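Long-range contact in T-lymphoma invasion and metastasis-inducing protein 1 (Homo sapiens, PDB 4K2P), which is a signalling protein whose PH and coiled-coil module probably binds phosphoinositides and takes part in protein-protein interactions, such as with Par-3 of tight junctions: residues W112-V124 and F195-L207. The protein carries 5 engineered substitutions. Residues are numbered along the deposited sequence; the frame is centred on the assembly and turned at random.
Sequences WITAIHSACATAV and FRCYLASLQGGEL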
loop_
_atom_site.group_PDB
_atom_site.type_symbol
_atom_site.label_atom_id
_atom_site.label_comp_id
_atom_site.label_asym_id
_atom_site.label_seq_id
_atom_site.Cartn_x
_atom_site.Cartn_y
_atom_site.Cartn_z
ATOM N N TRP A 112 -0.663 -11.277 10.966
ATOM C CA TRP A 112 0.105 -11.098 9.740
ATOM C C TRP A 112 0.180 -9.612 9.393
ATOM O O TRP A 112 1.235 -9.113 9.000
ATOM C CB TRP A 112 -0.514 -11.897 8.588
ATOM C CG TRP A 112 0.028 -13.289 8.465
ATOM C CD1 TRP A 112 -0.614 -14.467 8.774
ATOM C CD2 TRP A 112 1.334 -13.656 8.009
ATOM N NE1 TRP A 112 0.225 -15.539 8.537
ATOM C CE2 TRP A 112 1.422 -15.066 8.063
ATOM C CE3 TRP A 112 2.439 -12.930 7.557
ATOM C CZ2 TRP A 112 2.568 -15.755 7.680
ATOM C CZ3 TRP A 112 3.579 -13.624 7.186
ATOM C CH2 TRP A 112 3.632 -15.018 7.244
ATOM N N ILE A 113 -0.931 -8.898 9.554
ATOM C CA ILE A 113 -0.951 -7.475 9.249
ATOM C C ILE A 113 0.013 -6.753 10.184
ATOM O O ILE A 113 0.780 -5.896 9.759
ATOM C CB ILE A 113 -2.373 -6.880 9.370
ATOM C CG1 ILE A 113 -3.240 -7.397 8.217
ATOM C CG2 ILE A 113 -2.323 -5.351 9.329
ATOM C CD1 ILE A 113 -4.663 -6.914 8.228
ATOM N N THR A 114 -0.002 -7.145 11.450
ATOM C CA THR A 114 0.836 -6.525 12.460
ATOM C C THR A 114 2.306 -6.774 12.161
ATOM O O THR A 114 3.113 -5.857 12.242
ATOM C CB THR A 114 0.486 -7.047 13.854
ATOM O OG1 THR A 114 -0.800 -6.546 14.222
ATOM C CG2 THR A 114 1.496 -6.592 14.900
ATOM N N ALA A 115 2.646 -7.999 11.777
ATOM C CA ALA A 115 4.040 -8.368 11.552
ATOM C C ALA A 115 4.609 -7.654 10.327
ATOM O O ALA A 115 5.743 -7.177 10.351
ATOM C CB ALA A 115 4.176 -9.870 11.393
ATOM N N ILE A 116 3.824 -7.569 9.258
ATOM C CA ILE A 116 4.331 -6.978 8.025
ATOM C C ILE A 116 4.492 -5.470 8.196
ATOM O O ILE A 116 5.490 -4.904 7.762
ATOM C CB ILE A 116 3.428 -7.286 6.830
ATOM C CG1 ILE A 116 3.462 -8.786 6.533
ATOM C CG2 ILE A 116 3.894 -6.523 5.590
ATOM C CD1 ILE A 116 2.346 -9.273 5.637
ATOM N N HIS A 117 3.528 -4.833 8.852
ATOM C CA HIS A 117 3.570 -3.394 9.076
ATOM C C HIS A 117 4.702 -3.036 10.028
ATOM O O HIS A 117 5.322 -1.989 9.893
ATOM C CB HIS A 117 2.237 -2.893 9.634
ATOM C CG HIS A 117 1.183 -2.729 8.591
ATOM N ND1 HIS A 117 -0.140 -2.499 8.890
ATOM C CD2 HIS A 117 1.266 -2.768 7.244
ATOM C CE1 HIS A 117 -0.830 -2.407 7.770
ATOM N NE2 HIS A 117 0.002 -2.557 6.756
ATOM N N SER A 118 4.976 -3.921 10.980
ATOM C CA SER A 118 6.070 -3.713 11.921
ATOM C C SER A 118 7.395 -3.737 11.190
ATOM O O SER A 118 8.286 -2.952 11.479
ATOM C CB SER A 118 6.059 -4.774 13.020
ATOM O OG SER A 118 5.021 -4.522 13.946
ATOM N N ALA A 119 7.519 -4.670 10.255
ATOM C CA ALA A 119 8.716 -4.788 9.446
ATOM C C ALA A 119 8.899 -3.528 8.610
ATOM O O ALA A 119 10.008 -3.034 8.465
ATOM C CB ALA A 119 8.637 -6.015 8.551
ATOM N N CYS A 120 7.805 -3.031 8.043
ATOM C CA CYS A 120 7.848 -1.824 7.227
ATOM C C CYS A 120 8.246 -0.626 8.070
ATOM O O CYS A 120 8.981 0.246 7.623
ATOM C CB CYS A 120 6.500 -1.575 6.556
ATOM S SG CYS A 120 6.150 -2.735 5.225
ATOM N N ALA A 121 7.768 -0.601 9.305
ATOM C CA ALA A 121 8.031 0.506 10.198
ATOM C C ALA A 121 9.522 0.538 10.535
ATOM O O ALA A 121 10.138 1.606 10.567
ATOM C CB ALA A 121 7.189 0.384 11.454
ATOM N N THR A 122 10.089 -0.644 10.772
ATOM C CA THR A 122 11.509 -0.791 11.057
ATOM C C THR A 122 12.339 -0.374 9.853
ATOM O O THR A 122 13.398 0.221 10.009
ATOM C CB THR A 122 11.881 -2.254 11.441
ATOM O OG1 THR A 122 11.180 -2.642 12.628
ATOM C CG2 THR A 122 13.376 -2.389 11.693
ATOM N N ALA A 123 11.860 -0.681 8.654
ATOM C CA ALA A 123 12.588 -0.319 7.447
ATOM C C ALA A 123 12.643 1.205 7.288
ATOM O O ALA A 123 13.659 1.756 6.865
ATOM C CB ALA A 123 11.951 -0.962 6.227
ATOM N N VAL A 124 11.547 1.881 7.627
ATOM C CA VAL A 124 11.497 3.336 7.572
ATOM C C VAL A 124 12.504 3.922 8.554
ATOM O O VAL A 124 13.204 4.886 8.240
ATOM C CB VAL A 124 10.079 3.865 7.892
ATOM C CG1 VAL A 124 10.072 5.381 8.042
ATOM C CG2 VAL A 124 9.105 3.451 6.804
ATOM N N PHE A 195 1.592 5.430 6.904
ATOM C CA PHE A 195 2.325 5.639 8.143
ATOM C C PHE A 195 1.402 5.434 9.327
ATOM O O PHE A 195 1.831 4.957 10.371
ATOM C CB PHE A 195 2.974 7.024 8.187
ATOM C CG PHE A 195 4.226 7.125 7.366
ATOM C CD1 PHE A 195 5.363 6.437 7.740
ATOM C CD2 PHE A 195 4.272 7.902 6.226
ATOM C CE1 PHE A 195 6.523 6.520 6.992
ATOM C CE2 PHE A 195 5.436 7.986 5.472
ATOM C CZ PHE A 195 6.557 7.292 5.858
ATOM N N ARG A 196 0.128 5.771 9.164
ATOM C CA ARG A 196 -0.839 5.552 10.230
ATOM C C ARG A 196 -1.107 4.063 10.428
ATOM O O ARG A 196 -1.445 3.624 11.527
ATOM C CB ARG A 196 -2.137 6.293 9.937
ATOM C CG ARG A 196 -2.069 7.761 10.286
ATOM C CD ARG A 196 -3.342 8.491 9.922
ATOM N NE ARG A 196 -3.274 9.886 10.344
ATOM C CZ ARG A 196 -3.956 10.882 9.790
ATOM N NH1 ARG A 196 -4.761 10.656 8.759
ATOM N NH2 ARG A 196 -3.821 12.112 10.267
ATOM N N CYS A 197 -0.960 3.287 9.366
ATOM C CA CYS A 197 -1.077 1.846 9.485
ATOM C C CYS A 197 0.095 1.306 10.292
ATOM O O CYS A 197 -0.081 0.460 11.174
ATOM C CB CYS A 197 -1.117 1.180 8.111
ATOM S SG CYS A 197 -2.702 1.278 7.274
ATOM N N TYR A 198 1.295 1.791 9.980
ATOM C CA TYR A 198 2.513 1.340 10.658
ATOM C C TYR A 198 2.454 1.679 12.133
ATOM O O TYR A 198 2.797 0.870 12.994
ATOM C CB TYR A 198 3.753 1.993 10.051
ATOM C CG TYR A 198 4.022 1.664 8.604
ATOM C CD1 TYR A 198 3.266 0.715 7.915
ATOM C CD2 TYR A 198 5.039 2.309 7.924
ATOM C CE1 TYR A 198 3.533 0.426 6.587
ATOM C CE2 TYR A 198 5.309 2.032 6.617
ATOM C CZ TYR A 198 4.553 1.097 5.944
ATOM O OH TYR A 198 4.856 0.840 4.630
ATOM N N LEU A 199 2.013 2.895 12.416
ATOM C CA LEU A 199 1.961 3.386 13.782
ATOM C C LEU A 199 0.941 2.592 14.577
ATOM O O LEU A 199 1.180 2.246 15.727
ATOM C CB LEU A 199 1.615 4.874 13.814
ATOM C CG LEU A 199 1.570 5.509 15.205
ATOM C CD1 LEU A 199 2.917 5.398 15.913
ATOM C CD2 LEU A 199 1.141 6.955 15.112
ATOM N N ALA A 200 -0.199 2.308 13.956
ATOM C CA ALA A 200 -1.269 1.578 14.623
ATOM C C ALA A 200 -0.802 0.172 14.970
ATOM O O ALA A 200 -1.117 -0.364 16.033
ATOM C CB ALA A 200 -2.502 1.532 13.748
ATOM N N SER A 201 -0.029 -0.415 14.067
ATOM C CA SER A 201 0.447 -1.772 14.243
ATOM C C SER A 201 1.437 -1.853 15.403
ATOM O O SER A 201 1.465 -2.850 16.118
ATOM C CB SER A 201 1.070 -2.284 12.943
ATOM O OG SER A 201 0.053 -2.566 11.985
ATOM N N LEU A 202 2.259 -0.823 15.591
ATOM C CA LEU A 202 3.164 -0.797 16.735
ATOM C C LEU A 202 2.429 -0.516 18.049
ATOM O O LEU A 202 2.785 -1.072 19.081
ATOM C CB LEU A 202 4.268 0.241 16.539
ATOM C CG LEU A 202 5.345 -0.030 15.486
ATOM C CD1 LEU A 202 6.334 1.121 15.475
ATOM C CD2 LEU A 202 6.072 -1.341 15.740
ATOM N N GLN A 203 1.398 0.326 18.013
ATOM C CA GLN A 203 0.692 0.716 19.237
ATOM C C GLN A 203 -0.497 -0.185 19.560
ATOM O O GLN A 203 -1.208 0.042 20.541
ATOM C CB GLN A 203 0.195 2.153 19.132
ATOM C CG GLN A 203 1.283 3.201 19.071
ATOM C CD GLN A 203 0.715 4.581 18.846
ATOM O OE1 GLN A 203 -0.312 4.735 18.185
ATOM N NE2 GLN A 203 1.367 5.592 19.408
ATOM N N GLY A 204 -0.712 -1.208 18.742
ATOM C CA GLY A 204 -1.845 -2.092 18.924
ATOM C C GLY A 204 -3.195 -1.415 18.744
ATOM O O GLY A 204 -4.214 -1.954 19.173
ATOM N N GLY A 205 -3.211 -0.244 18.111
ATOM C CA GLY A 205 -4.451 0.489 17.890
ATOM C C GLY A 205 -5.151 0.053 16.615
ATOM O O GLY A 205 -4.657 -0.812 15.897
ATOM N N GLU A 206 -6.308 0.648 16.330
ATOM C CA GLU A 206 -7.071 0.283 15.140
ATOM C C GLU A 206 -6.517 1.009 13.916
ATOM O O GLU A 206 -6.006 2.122 14.025
ATOM C CB GLU A 206 -8.563 0.582 15.332
ATOM C CG GLU A 206 -8.929 2.050 15.433
ATOM C CD GLU A 206 -10.410 2.255 15.717
ATOM O OE1 GLU A 206 -11.181 1.281 15.581
ATOM O OE2 GLU A 206 -10.801 3.389 16.074
ATOM N N LEU A 207 -6.596 0.364 12.759
ATOM C CA LEU A 207 -6.049 0.926 11.532
ATOM C C LEU A 207 -6.904 2.100 11.053
ATOM O O LEU A 207 -8.079 2.188 11.397
ATOM C CB LEU A 207 -5.982 -0.139 10.438
ATOM C CG LEU A 207 -4.974 -1.282 10.574
ATOM C CD1 LEU A 207 -5.030 -2.144 9.326
ATOM C CD2 LEU A 207 -3.563 -0.794 10.826
HETATM O O HOH W 1 -2.054 -4.014 13.076
HETATM O O HOH W 2 -1.059 -4.611 16.335
#
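Tyr198 enters a pocket formed by His117, Cys120, Ala121 and Val124, a knob-into-hole contact that joins the C-terminal helix of the PH domain to the end of coiled-coil helix 168-203. The axes of segments 112-124 and 195-203 approach to 8.4 Å and cross at -114°, and His117 CA lies 5.1 Å from Tyr198 CA. Cys120 CB lies over one face of the phenol ring, displaced toward the rim and 3.4 Å from Tyr198 CZ, as a CH-pi contact. Val124 CG2 approaches Tyr198 CE2 at 4.1 Å, while Val124 CG1 meets the edge of the Phe195 ring. Beyond the pocket the Tyr198 hydroxyl hydrogen-bonds to Ser74 O and Arg194 NH1. Replacing Tyr198 by alanine removes the ring and the hydroxyl, which would probably open a gap over Cys120 CB and leave Ser74 O and Arg194 NH1 without this partner.

One turn further along, Ser201 OG lies in the plane of the His117 imidazole, at its edge, and shares a bent hydrogen bond (3.1 Å, 142°) with His117 ND1. With CG anti to the carbonyl carbon (chi1 -79°), the imidazole projects across the interface, and Cys197 CB packs 3.6 Å from His117 CE1. His117 NE2 bonds to Val76 N of strand 75-78, so both ring nitrogens are engaged and the ring's rotation is probably fixed. At the partly exposed margin, two waters link Thr114 OG1, which also hydrogen-bonds to Glu110 O one turn earlier, to Ser201 OG and O. The knob-into-hole fit and the bonds at both His117 nitrogens are consistent with a defined docking of coiled coil on PH domain.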